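Local structure of NADH:ubiquinone oxidoreductase, Na translocating, F subunit (Porphyromonas gingivalis, 2R6H) at residues S21-E26 with N104-T109; I47-Y52 with C79-E84; A108-D113 with I123-S128; A194-E199 with P227-T232. The protein is the nucleotide-binding region of a flavoprotein of the ferredoxin-reductase type, which binds flavin-adenine dinucleotide and probably NAD. All coordinates share one frame; numbering follows the deposited sequence.

Contact 1: S21-E26 with N104-T109; sequences STFIKE and NVRIAT. With FAD (flavin-adenine dinucleotide), chain H.
The two strands here form one edge of the six-stranded antiparallel barrel domain that carries FAD in ferredoxin-reductase-like proteins: strand 24-30 is paired with the outermost strand, 100-106. K25 and V105 are the hydrogen-bonded pair. V105 N reaches K25 O at 3.0 Å along a nearly straight bond (172°), whereas K25 N approaches V105 O from above the carbonyl plane. Beyond the last strand pairing, I107 N still bonds to F23 O. I24–R106 and E26–N104 are non-hydrogen-bonded pairs, so the main-chain polar groups of N104 and R106 face away from strand 24-30, and there they meet the flavin. N104 O accepts from FAD N3 at 2.8 Å, and R106 N gives to FAD O2 at 3.1 Å. Both of these strand-to-flavin hydrogen bonds use backbone atoms. On the face shared by I24, R106 and N104, I24 CG2 packs on N104 CB. K25 projects from the other face, and its NZ is hydrogen-bonded to N19 OD1 and to the backbone oxygens of N17 and D60. R106 leaves with CG anti to its backbone N (chi1 174°), bends at chi2 and runs alongside F23, the guanidinium plane 14° from the ring plane and F23 CD2 over one of its faces. I107 CG2 meets the same ring at F23 CD1, 3.7 Å away, while T22 CG2 sits over the ring centre, 3.4 Å above its plane.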
# COMPACT_ATOMS: atom_id res chain seq x y z
N SER A 21 5.03 8.67 -2.95
CA SER A 21 5.47 8.30 -4.29
C SER A 21 4.68 9.19 -5.21
O SER A 21 4.09 10.16 -4.75
CB SER A 21 5.12 6.86 -4.60
OG SER A 21 3.72 6.77 -4.75
N THR A 22 4.62 8.86 -6.49
CA THR A 22 3.89 9.73 -7.41
C THR A 22 2.37 9.73 -7.22
O THR A 22 1.71 10.76 -7.36
CB THR A 22 4.20 9.43 -8.86
OG1 THR A 22 5.57 9.76 -9.13
CG2 THR A 22 3.32 10.29 -9.75
N PHE A 23 1.81 8.58 -6.88
CA PHE A 23 0.38 8.48 -6.72
C PHE A 23 -0.07 7.94 -5.36
O PHE A 23 -1.24 7.56 -5.16
CB PHE A 23 -0.18 7.65 -7.86
CG PHE A 23 0.06 8.25 -9.19
CD1 PHE A 23 -0.37 9.53 -9.47
CD2 PHE A 23 0.70 7.53 -10.18
CE1 PHE A 23 -0.15 10.09 -10.72
CE2 PHE A 23 0.93 8.08 -11.42
CZ PHE A 23 0.50 9.36 -11.70
N ILE A 24 0.85 7.89 -4.40
CA ILE A 24 0.49 7.50 -3.05
C ILE A 24 0.89 8.55 -2.02
O ILE A 24 2.07 8.84 -1.83
CB ILE A 24 1.08 6.15 -2.69
CG1 ILE A 24 0.87 5.19 -3.86
CG2 ILE A 24 0.42 5.61 -1.43
CD1 ILE A 24 1.54 3.88 -3.70
N LYS A 25 -0.12 9.15 -1.39
CA LYS A 25 0.11 10.03 -0.26
C LYS A 25 0.16 9.22 1.02
O LYS A 25 -0.57 8.23 1.19
CB LYS A 25 -0.97 11.10 -0.16
CG LYS A 25 -0.61 12.35 -0.89
CD LYS A 25 -1.83 13.22 -1.14
CE LYS A 25 -1.42 14.49 -1.85
NZ LYS A 25 -0.32 15.18 -1.11
N GLU A 26 1.05 9.62 1.93
CA GLU A 26 1.06 9.05 3.26
C GLU A 26 0.15 9.91 4.11
O GLU A 26 0.51 11.02 4.51
CB GLU A 26 2.46 9.00 3.83
CG GLU A 26 2.53 8.17 5.07
CD GLU A 26 3.78 8.44 5.85
OE1 GLU A 26 4.37 9.53 5.68
OE2 GLU A 26 4.18 7.55 6.64
N ASN A 104 -1.91 4.69 3.52
CA ASN A 104 -1.32 4.90 2.21
C ASN A 104 -2.41 4.97 1.17
O ASN A 104 -3.07 3.97 0.92
CB ASN A 104 -0.41 3.74 1.83
CG ASN A 104 0.81 3.66 2.68
OD1 ASN A 104 1.05 4.54 3.52
ND2 ASN A 104 1.59 2.61 2.49
N VAL A 105 -2.60 6.13 0.56
CA VAL A 105 -3.70 6.28 -0.38
C VAL A 105 -3.26 6.49 -1.81
O VAL A 105 -2.58 7.47 -2.11
CB VAL A 105 -4.55 7.46 0.02
CG1 VAL A 105 -5.76 7.53 -0.87
CG2 VAL A 105 -4.97 7.29 1.44
N ARG A 106 -3.64 5.56 -2.69
CA ARG A 106 -3.43 5.68 -4.13
C ARG A 106 -4.56 6.53 -4.72
O ARG A 106 -5.74 6.20 -4.60
CB ARG A 106 -3.44 4.29 -4.76
CG ARG A 106 -3.39 4.23 -6.30
CD ARG A 106 -1.97 4.46 -6.79
NE ARG A 106 -1.67 3.89 -8.10
CZ ARG A 106 -1.82 4.52 -9.26
NH1 ARG A 106 -2.31 5.76 -9.28
NH2 ARG A 106 -1.50 3.91 -10.41
N ILE A 107 -4.20 7.65 -5.34
CA ILE A 107 -5.19 8.48 -6.02
C ILE A 107 -5.76 7.76 -7.25
O ILE A 107 -5.03 7.44 -8.20
CB ILE A 107 -4.60 9.83 -6.43
CG1 ILE A 107 -5.67 10.70 -7.05
CG2 ILE A 107 -3.48 9.63 -7.42
CD1 ILE A 107 -6.60 11.28 -6.06
N ALA A 108 -7.06 7.50 -7.24
CA ALA A 108 -7.66 6.70 -8.30
C ALA A 108 -7.96 7.55 -9.52
O ALA A 108 -9.12 7.95 -9.72
CB ALA A 108 -8.90 6.03 -7.80
N THR A 109 -6.94 7.83 -10.32
CA THR A 109 -7.12 8.53 -11.59
C THR A 109 -7.95 7.65 -12.50
O THR A 109 -7.92 6.44 -12.39
CB THR A 109 -5.78 8.75 -12.29
OG1 THR A 109 -5.24 7.49 -12.66
CG2 THR A 109 -4.81 9.44 -11.37
PA FAD H . -13.94 5.10 -6.86
O1A FAD H . -14.41 3.89 -6.05
O2A FAD H . -15.00 6.20 -7.01
O5B FAD H . -13.42 4.64 -8.33
C5B FAD H . -12.28 3.80 -8.46
C4B FAD H . -11.72 3.89 -9.87
O4B FAD H . -12.70 3.48 -10.80
C3B FAD H . -11.31 5.30 -10.24
O3B FAD H . -10.02 5.27 -10.78
C2B FAD H . -12.29 5.75 -11.30
O2B FAD H . -11.63 6.51 -12.29
C1B FAD H . -12.79 4.42 -11.87
N9A FAD H . -14.15 4.47 -12.46
C8A FAD H . -15.31 5.00 -11.92
N7A FAD H . -16.32 4.82 -12.80
C5A FAD H . -15.84 4.19 -13.91
C6A FAD H . -16.43 3.77 -15.11
N6A FAD H . -17.70 4.05 -15.38
N1A FAD H . -15.66 3.13 -16.07
C2A FAD H . -14.30 2.91 -15.85
N3A FAD H . -13.72 3.33 -14.66
C4A FAD H . -14.47 3.96 -13.71
N1 FAD H . -6.75 1.63 -1.14
C2 FAD H . -5.62 2.32 -0.77
O2 FAD H . -5.20 3.19 -1.52
N3 FAD H . -4.98 2.01 0.42
C4 FAD H . -5.46 1.02 1.27
O4 FAD H . -4.93 0.71 2.35
C4X FAD H . -6.60 0.34 0.89
N5 FAD H . -7.09 -0.65 1.72
C5X FAD H . -8.22 -1.34 1.33
C6 FAD H . -8.70 -2.34 2.17
C7 FAD H . -9.85 -3.05 1.82
C7M FAD H . -10.33 -4.12 2.76
C8 FAD H . -10.50 -2.76 0.63
C8M FAD H . -11.72 -3.51 0.23
C9 FAD H . -10.01 -1.76 -0.21
C9A FAD H . -8.88 -1.04 0.13
N10 FAD H . -8.38 -0.04 -0.69
C10 FAD H . -7.24 0.64 -0.32
C1' FAD H . -9.13 0.47 -1.89
C2' FAD H . -9.95 1.68 -1.45
O2' FAD H . -10.87 1.27 -0.47
C3' FAD H . -10.70 2.32 -2.61
O3' FAD H . -11.29 1.34 -3.44
C4' FAD H . -9.76 3.21 -3.40
O4' FAD H . -9.45 4.29 -2.57
C5' FAD H . -10.43 3.74 -4.65
O5' FAD H . -11.73 4.16 -4.31
P FAD H . -12.21 5.65 -4.69
O1P FAD H . -13.47 6.00 -3.93
O2P FAD H . -11.10 6.63 -4.46
O3P FAD H . -12.52 5.58 -6.26

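Contact 2: I47-Y52 with C79-E84; sequences IKIPKY and CKNEEE
Strand 44-49 runs out at I49, and after P50 and K51 the chain enters the short strand 52-55, which forms a two-stranded antiparallel sheet with 78-81. The direction from I49 to Y52 lies 125° from that of C79 to E84. Y52 and N81 are a hydrogen-bonded antiparallel pair: Y52 N gives to N81 O on a lone pair, 3.1 Å away, and N81 N returns the bond to Y52 O at 2.9 Å. The N81 side chain then ties the turn together. With CG anti to the backbone N (chi1 177°), its amide lies where ND2 donates to P50 O at 2.8 Å, coming from well above that carbonyl plane. The same ND2 makes a weak bond to E83 O, and OD1 accepts from E83 N in a weakly bonded Asx turn just before strand 85-90. I49 CG2 packs on ND2 at 3.5 Å. Y52 has its ring carbon CG in the crowded position between N and the carbonyl carbon, which swings the ring across N81, with ring and amide planes 60° apart. CD1 and CE1 touch N81 CB, and P50 O lies in plane at the ring edge. On the exposed side K51 lays its bent chain along E82 O. Y52 OH is hydrogen-bonded to I127 O; C79 SG lies oblique to the Y52 ring, 5.4 Å from its centroid, and 3.4 Å from Y52 OH.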
# COMPACT_ATOMS: atom_id res chain seq x y z
N ILE A 47 -13.09 5.69 6.11
CA ILE A 47 -13.26 7.13 6.12
C ILE A 47 -14.64 7.50 5.63
O ILE A 47 -15.16 6.90 4.69
CB ILE A 47 -12.26 7.84 5.18
CG1 ILE A 47 -10.86 7.26 5.35
CG2 ILE A 47 -12.25 9.34 5.46
CD1 ILE A 47 -10.33 7.37 6.75
N LYS A 48 -15.25 8.49 6.29
CA LYS A 48 -16.45 9.10 5.76
C LYS A 48 -16.02 10.14 4.75
O LYS A 48 -15.28 11.05 5.06
CB LYS A 48 -17.33 9.73 6.85
CG LYS A 48 -18.39 8.78 7.40
CD LYS A 48 -19.52 9.50 8.14
CE LYS A 48 -20.44 8.50 8.86
NZ LYS A 48 -21.54 9.16 9.62
N ILE A 49 -16.47 9.95 3.51
CA ILE A 49 -16.29 10.94 2.47
C ILE A 49 -17.63 11.67 2.29
O ILE A 49 -18.65 11.04 1.99
CB ILE A 49 -15.90 10.27 1.16
CG1 ILE A 49 -14.40 9.98 1.13
CG2 ILE A 49 -16.20 11.17 0.02
CD1 ILE A 49 -14.02 8.74 1.85
N PRO A 50 -17.63 13.00 2.46
CA PRO A 50 -18.86 13.80 2.42
C PRO A 50 -19.18 14.24 1.00
O PRO A 50 -18.43 13.93 0.07
CB PRO A 50 -18.46 15.01 3.24
CG PRO A 50 -17.07 15.27 2.72
CD PRO A 50 -16.45 13.89 2.50
N LYS A 51 -20.29 14.96 0.84
CA LYS A 51 -20.56 15.62 -0.43
C LYS A 51 -19.47 16.66 -0.62
O LYS A 51 -19.03 17.28 0.34
CB LYS A 51 -21.95 16.27 -0.43
CG LYS A 51 -23.11 15.28 -0.32
CD LYS A 51 -24.50 15.95 -0.46
CE LYS A 51 -24.77 16.39 -1.91
NZ LYS A 51 -26.20 16.76 -2.18
N TYR A 52 -19.01 16.84 -1.85
CA TYR A 52 -17.91 17.76 -2.09
C TYR A 52 -17.58 17.97 -3.56
O TYR A 52 -18.11 17.31 -4.45
CB TYR A 52 -16.66 17.26 -1.37
CG TYR A 52 -15.94 16.20 -2.15
CD1 TYR A 52 -16.17 14.86 -1.91
CD2 TYR A 52 -15.06 16.53 -3.17
CE1 TYR A 52 -15.53 13.88 -2.64
CE2 TYR A 52 -14.41 15.56 -3.90
CZ TYR A 52 -14.65 14.24 -3.63
OH TYR A 52 -14.02 13.25 -4.36
N CYS A 79 -13.34 16.47 -9.60
CA CYS A 79 -14.20 15.41 -9.06
C CYS A 79 -15.33 15.92 -8.17
O CYS A 79 -15.09 16.60 -7.17
CB CYS A 79 -13.37 14.36 -8.30
SG CYS A 79 -14.31 12.91 -7.74
N LYS A 80 -16.57 15.58 -8.53
CA LYS A 80 -17.76 15.96 -7.77
C LYS A 80 -18.39 14.72 -7.10
O LYS A 80 -18.72 13.75 -7.77
CB LYS A 80 -18.77 16.61 -8.72
CG LYS A 80 -19.98 17.21 -8.05
CD LYS A 80 -19.94 18.73 -8.07
CE LYS A 80 -21.04 19.36 -7.20
NZ LYS A 80 -22.42 19.18 -7.75
N ASN A 81 -18.55 14.76 -5.79
CA ASN A 81 -19.28 13.68 -5.12
C ASN A 81 -20.61 14.19 -4.62
O ASN A 81 -20.66 15.16 -3.87
CB ASN A 81 -18.47 13.12 -3.95
CG ASN A 81 -19.22 12.06 -3.18
OD1 ASN A 81 -19.97 11.27 -3.75
ND2 ASN A 81 -19.03 12.04 -1.87
N GLU A 82 -21.70 13.56 -5.02
CA GLU A 82 -23.02 14.08 -4.67
C GLU A 82 -23.76 13.25 -3.65
O GLU A 82 -24.95 13.45 -3.43
CB GLU A 82 -23.88 14.28 -5.92
CG GLU A 82 -23.25 15.20 -6.96
CD GLU A 82 -24.11 15.33 -8.22
OE1 GLU A 82 -25.13 16.06 -8.17
OE2 GLU A 82 -23.75 14.72 -9.26
N GLU A 83 -23.07 12.32 -3.01
CA GLU A 83 -23.70 11.53 -1.96
C GLU A 83 -22.68 10.98 -0.96
O GLU A 83 -21.70 10.33 -1.33
CB GLU A 83 -24.54 10.41 -2.57
CG GLU A 83 -25.66 9.89 -1.67
CD GLU A 83 -26.09 8.47 -2.03
OE1 GLU A 83 -25.44 7.87 -2.93
OE2 GLU A 83 -27.06 7.95 -1.42
N GLU A 84 -22.92 11.24 0.32
CA GLU A 84 -22.04 10.77 1.39
C GLU A 84 -21.76 9.29 1.25
O GLU A 84 -22.65 8.53 0.89
CB GLU A 84 -22.63 11.09 2.76
CG GLU A 84 -22.36 12.52 3.21
CD GLU A 84 -23.39 13.04 4.20
OE1 GLU A 84 -23.57 12.40 5.27
OE2 GLU A 84 -24.02 14.09 3.91

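Contact 3: A108-D113 with I123-S128; sequences ATPPFD and IKPGIS. With FAD (flavin-adenine dinucleotide), chain H.
P110 is the apolar centre of this contact, its ring packed alongside that of P125 with both pointing the same way and CG to CG 3.8 Å apart. I123 completes the cluster. Its CG2 branch, anti to the backbone N, touches P110 CB and P111 CD, the latter at 3.7 Å where the two side chains cross at about a right angle. The other branch, CG1, carries CD1 out to the adenine of FAD, 3.7 Å from N1A, and P111 CG lies 4.0 Å from N3A. P111 and I123 thus line the adenine, while P110 and P125 lie by the ribose. Farther along, backbone groups take over. G126 N gives to A108 O at 2.9 Å, in the carbonyl plane, which fastens the two segments side by side in roughly opposite directions. The ribose hydroxyls sit against this join: FAD O2B donates to K124 O at 2.8 Å, while O3B lies near both A108 O and T109 O, either of which could accept its proton. At the polar edge the pyrophosphate meets main-chain amides, I127 N bonding FAD O2A at 3.1 Å and S128 N bonding O1P, although the position of O1P is less certain. The I123-S128 segment leads into helix 127-132, with I127 and S128 against strands 44-49 and 85-90, and P110 packs on W119 of the short strand 118-119.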
# COMPACT_ATOMS: atom_id res chain seq x y z
N ALA A 108 -7.06 7.50 -7.24
CA ALA A 108 -7.66 6.70 -8.30
C ALA A 108 -7.96 7.55 -9.52
O ALA A 108 -9.12 7.95 -9.72
CB ALA A 108 -8.90 6.03 -7.80
N THR A 109 -6.94 7.83 -10.32
CA THR A 109 -7.12 8.53 -11.59
C THR A 109 -7.95 7.65 -12.50
O THR A 109 -7.92 6.44 -12.39
CB THR A 109 -5.78 8.75 -12.29
OG1 THR A 109 -5.24 7.49 -12.66
CG2 THR A 109 -4.81 9.44 -11.37
N PRO A 110 -8.69 8.26 -13.43
CA PRO A 110 -9.48 7.49 -14.39
C PRO A 110 -8.59 6.71 -15.35
O PRO A 110 -7.36 6.82 -15.28
CB PRO A 110 -10.24 8.58 -15.17
CG PRO A 110 -10.15 9.81 -14.33
CD PRO A 110 -8.85 9.71 -13.61
N PRO A 111 -9.19 5.93 -16.25
CA PRO A 111 -8.44 5.20 -17.29
C PRO A 111 -7.88 6.14 -18.36
O PRO A 111 -8.54 7.12 -18.71
CB PRO A 111 -9.50 4.27 -17.92
CG PRO A 111 -10.71 4.36 -17.04
CD PRO A 111 -10.64 5.68 -16.33
N PHE A 112 -6.69 5.85 -18.88
CA PHE A 112 -6.11 6.71 -19.91
C PHE A 112 -6.34 6.20 -21.33
O PHE A 112 -5.68 5.26 -21.78
CB PHE A 112 -4.63 6.98 -19.68
CG PHE A 112 -4.06 8.00 -20.62
CD1 PHE A 112 -3.49 7.62 -21.83
CD2 PHE A 112 -4.14 9.36 -20.32
CE1 PHE A 112 -2.99 8.57 -22.71
CE2 PHE A 112 -3.63 10.32 -21.20
CZ PHE A 112 -3.06 9.92 -22.39
N ASP A 113 -7.26 6.85 -22.03
CA ASP A 113 -7.65 6.49 -23.40
C ASP A 113 -6.57 6.84 -24.43
O ASP A 113 -6.54 7.96 -24.93
CB ASP A 113 -8.99 7.17 -23.76
CG ASP A 113 -9.44 6.86 -25.19
OD1 ASP A 113 -9.03 5.82 -25.73
OD2 ASP A 113 -10.22 7.67 -25.75
N ILE A 123 -15.42 10.15 -17.65
CA ILE A 123 -15.29 9.19 -16.57
C ILE A 123 -14.71 9.85 -15.33
O ILE A 123 -13.64 10.48 -15.39
CB ILE A 123 -14.41 8.02 -16.98
CG1 ILE A 123 -15.18 7.08 -17.89
CG2 ILE A 123 -13.94 7.27 -15.76
CD1 ILE A 123 -14.42 5.83 -18.20
N LYS A 124 -15.43 9.72 -14.22
CA LYS A 124 -15.05 10.34 -12.96
C LYS A 124 -13.85 9.66 -12.32
O LYS A 124 -13.70 8.45 -12.40
CB LYS A 124 -16.21 10.30 -11.96
CG LYS A 124 -17.10 11.53 -11.92
CD LYS A 124 -17.62 11.76 -10.49
CE LYS A 124 -19.16 11.83 -10.42
NZ LYS A 124 -19.78 12.98 -11.16
N PRO A 125 -12.97 10.46 -11.69
CA PRO A 125 -11.92 9.90 -10.84
C PRO A 125 -12.55 9.34 -9.57
O PRO A 125 -13.76 9.48 -9.38
CB PRO A 125 -11.05 11.12 -10.51
CG PRO A 125 -11.38 12.14 -11.54
CD PRO A 125 -12.82 11.91 -11.89
N GLY A 126 -11.73 8.73 -8.72
CA GLY A 126 -12.20 8.11 -7.50
C GLY A 126 -12.70 9.09 -6.47
O GLY A 126 -11.93 9.92 -5.98
N ILE A 127 -13.99 9.01 -6.13
CA ILE A 127 -14.60 10.03 -5.27
C ILE A 127 -13.97 10.05 -3.88
O ILE A 127 -14.00 11.07 -3.21
CB ILE A 127 -16.15 9.91 -5.17
CG1 ILE A 127 -16.55 8.82 -4.19
CG2 ILE A 127 -16.80 9.66 -6.53
CD1 ILE A 127 -16.82 9.37 -2.83
N SER A 128 -13.40 8.94 -3.45
CA SER A 128 -12.80 8.90 -2.13
C SER A 128 -11.34 9.33 -2.16
O SER A 128 -10.94 10.31 -1.52
CB SER A 128 -12.92 7.51 -1.53
OG SER A 128 -12.14 7.41 -0.36
PA FAD H . -13.94 5.10 -6.86
O1A FAD H . -14.41 3.89 -6.05
O2A FAD H . -15.00 6.20 -7.01
O5B FAD H . -13.42 4.64 -8.33
C5B FAD H . -12.28 3.80 -8.46
C4B FAD H . -11.72 3.89 -9.87
O4B FAD H . -12.70 3.48 -10.80
C3B FAD H . -11.31 5.30 -10.24
O3B FAD H . -10.02 5.27 -10.78
C2B FAD H . -12.29 5.75 -11.30
O2B FAD H . -11.63 6.51 -12.29
C1B FAD H . -12.79 4.42 -11.87
N9A FAD H . -14.15 4.47 -12.46
C8A FAD H . -15.31 5.00 -11.92
N7A FAD H . -16.32 4.82 -12.80
C5A FAD H . -15.84 4.19 -13.91
C6A FAD H . -16.43 3.77 -15.11
N6A FAD H . -17.70 4.05 -15.38
N1A FAD H . -15.66 3.13 -16.07
C2A FAD H . -14.30 2.91 -15.85
N3A FAD H . -13.72 3.33 -14.66
C4A FAD H . -14.47 3.96 -13.71
N1 FAD H . -6.75 1.63 -1.14
C2 FAD H . -5.62 2.32 -0.77
O2 FAD H . -5.20 3.19 -1.52
N3 FAD H . -4.98 2.01 0.42
C4 FAD H . -5.46 1.02 1.27
O4 FAD H . -4.93 0.71 2.35
C4X FAD H . -6.60 0.34 0.89
N5 FAD H . -7.09 -0.65 1.72
C5X FAD H . -8.22 -1.34 1.33
C6 FAD H . -8.70 -2.34 2.17
C7 FAD H . -9.85 -3.05 1.82
C7M FAD H . -10.33 -4.12 2.76
C8 FAD H . -10.50 -2.76 0.63
C8M FAD H . -11.72 -3.51 0.23
C9 FAD H . -10.01 -1.76 -0.21
C9A FAD H . -8.88 -1.04 0.13
N10 FAD H . -8.38 -0.04 -0.69
C10 FAD H . -7.24 0.64 -0.32
C1' FAD H . -9.13 0.47 -1.89
C2' FAD H . -9.95 1.68 -1.45
O2' FAD H . -10.87 1.27 -0.47
C3' FAD H . -10.70 2.32 -2.61
O3' FAD H . -11.29 1.34 -3.44
C4' FAD H . -9.76 3.21 -3.40
O4' FAD H . -9.45 4.29 -2.57
C5' FAD H . -10.43 3.74 -4.65
O5' FAD H . -11.73 4.16 -4.31
P FAD H . -12.21 5.65 -4.69
O1P FAD H . -13.47 6.00 -3.93
O2P FAD H . -11.10 6.63 -4.46
O3P FAD H . -12.52 5.58 -6.26

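Contact 4: A194-E199 with P227-T232; sequences ARSKNE and PEDNWT
The carboxylate of D229 and the indole of W231 are the flat groups here, and both meet the side of K197. The carboxylate is offered to the start of the 3-10 turn 197-199. Its OD1 accepts from K197 N in a weak but straight bond, 3.3 Å long at 171°, and also takes the amide of Q226, so one oxygen holds two backbone N-H groups. OD2 lies beside K197 CB at 3.2 Å, and S196 CB touches OD1 at 3.6 Å. The indole, bonded through NE1 to Y234 O, receives the middle of the lysine: K197 leaves with CG anti to its backbone N (chi1 -168°), and its CD comes obliquely to W231 CE3 at 4.1 Å. Bends at chi3 and chi4 then carry the chain past D229 O. K197 NZ ends 6.0 Å from D229 OD2, so the two charges form no salt bridge. E199 N closes the turn on S196 O. The contact joins two loops of the NAD-binding-type domain, one from strand 188-194 to helix 203-212, the other from strand 216-222 to helix 238-247. W231 packs on I220 and L222 of strand 216-222, an outermost strand of the parallel sheet.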
# COMPACT_ATOMS: atom_id res chain seq x y z
N ALA A 194 7.89 -2.04 -7.54
CA ALA A 194 7.52 -0.68 -7.92
C ALA A 194 7.92 -0.45 -9.37
O ALA A 194 8.81 -1.11 -9.88
CB ALA A 194 8.19 0.33 -6.99
N ARG A 195 7.26 0.48 -10.04
CA ARG A 195 7.59 0.68 -11.44
C ARG A 195 9.02 1.20 -11.64
O ARG A 195 9.75 0.67 -12.46
CB ARG A 195 6.52 1.49 -12.19
CG ARG A 195 6.89 2.90 -12.57
CD ARG A 195 5.74 3.59 -13.31
NE ARG A 195 5.82 3.44 -14.76
CZ ARG A 195 4.93 2.78 -15.53
NH1 ARG A 195 3.85 2.21 -14.99
NH2 ARG A 195 5.12 2.71 -16.84
N SER A 196 9.43 2.21 -10.87
CA SER A 196 10.81 2.74 -10.95
C SER A 196 11.38 3.19 -9.60
O SER A 196 10.67 3.23 -8.60
CB SER A 196 10.89 3.92 -11.91
OG SER A 196 10.47 5.13 -11.28
N LYS A 197 12.66 3.56 -9.58
CA LYS A 197 13.29 3.96 -8.32
C LYS A 197 12.56 5.05 -7.56
O LYS A 197 12.51 5.01 -6.35
CB LYS A 197 14.75 4.37 -8.51
CG LYS A 197 15.46 4.50 -7.17
CD LYS A 197 16.98 4.56 -7.30
CE LYS A 197 17.48 6.00 -7.34
NZ LYS A 197 18.75 6.18 -6.55
N ASN A 198 11.99 6.02 -8.28
CA ASN A 198 11.34 7.17 -7.66
C ASN A 198 10.11 6.77 -6.84
O ASN A 198 9.68 7.51 -5.94
CB ASN A 198 10.93 8.18 -8.74
CG ASN A 198 10.51 9.54 -8.18
OD1 ASN A 198 11.18 10.12 -7.32
ND2 ASN A 198 9.39 10.05 -8.68
N GLU A 199 9.56 5.60 -7.16
CA GLU A 199 8.30 5.17 -6.58
C GLU A 199 8.44 4.31 -5.32
O GLU A 199 7.45 3.82 -4.77
CB GLU A 199 7.46 4.47 -7.64
CG GLU A 199 6.44 5.37 -8.31
CD GLU A 199 7.04 6.66 -8.86
OE1 GLU A 199 7.73 6.62 -9.91
OE2 GLU A 199 6.79 7.72 -8.26
N PRO A 227 16.31 5.41 -16.72
CA PRO A 227 17.74 5.69 -16.87
C PRO A 227 18.36 6.42 -15.67
O PRO A 227 19.49 6.14 -15.30
CB PRO A 227 17.78 6.58 -18.11
CG PRO A 227 16.63 6.07 -18.94
CD PRO A 227 15.57 5.62 -17.98
N GLU A 228 17.62 7.33 -15.06
CA GLU A 228 18.15 8.09 -13.94
C GLU A 228 18.30 7.28 -12.65
O GLU A 228 18.81 7.78 -11.65
CB GLU A 228 17.27 9.30 -13.65
CG GLU A 228 15.79 9.01 -13.49
CD GLU A 228 15.02 9.25 -14.78
OE1 GLU A 228 15.49 8.78 -15.86
OE2 GLU A 228 13.96 9.91 -14.71
N ASP A 229 17.83 6.04 -12.67
CA ASP A 229 17.79 5.26 -11.44
C ASP A 229 19.15 4.68 -11.10
O ASP A 229 19.44 4.40 -9.94
CB ASP A 229 16.74 4.15 -11.54
CG ASP A 229 15.33 4.69 -11.73
OD1 ASP A 229 14.48 3.96 -12.30
OD2 ASP A 229 15.07 5.83 -11.30
N ASN A 230 19.98 4.52 -12.13
CA ASN A 230 21.29 3.89 -11.97
C ASN A 230 21.10 2.58 -11.25
O ASN A 230 21.77 2.28 -10.26
CB ASN A 230 22.23 4.81 -11.17
CG ASN A 230 22.44 6.16 -11.85
OD1 ASN A 230 22.63 6.23 -13.07
ND2 ASN A 230 22.40 7.24 -11.06
N TRP A 231 20.17 1.79 -11.78
CA TRP A 231 19.61 0.67 -11.03
C TRP A 231 20.31 -0.66 -11.25
O TRP A 231 20.26 -1.25 -12.34
CB TRP A 231 18.13 0.52 -11.32
CG TRP A 231 17.52 -0.52 -10.48
CD1 TRP A 231 17.12 -1.76 -10.86
CD2 TRP A 231 17.27 -0.42 -9.08
NE1 TRP A 231 16.61 -2.44 -9.78
CE2 TRP A 231 16.69 -1.63 -8.67
CE3 TRP A 231 17.46 0.58 -8.12
CZ2 TRP A 231 16.31 -1.88 -7.36
CZ3 TRP A 231 17.09 0.34 -6.82
CH2 TRP A 231 16.52 -0.88 -6.45
N THR A 232 20.92 -1.15 -10.18
CA THR A 232 21.77 -2.32 -10.19
C THR A 232 21.02 -3.58 -9.72
O THR A 232 21.49 -4.71 -9.92
CB THR A 232 22.94 -2.03 -9.27
OG1 THR A 232 24.08 -1.68 -10.06
CG2 THR A 232 23.27 -3.21 -8.44

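In the fold
From the N terminus, 21-26 opens and pairs with 104-109, and the loop closed by contact 1 encloses contact 2, where the barrel strand 44-49 passes into the two-stranded sheet 52-55/78-81. Contact 3 starts on A108 and T109, where contact 1 ends, and closes a loop at 123-128. FAD meets contact 1 chiefly at the flavin, the shared A108 and T109 at the ribose, and contact 3 at adenine, ribose and pyrophosphate. Contact 2 touches contact 3 where I49 packs on I127 and S128. Contact 4 follows in the parallel-sheet domain, about 36 Å from contact 2 between centres. T22 OG1 and E199 OE2, 2.5 Å apart and probably hydrogen-bonded, connect it to contact 1 across the domains.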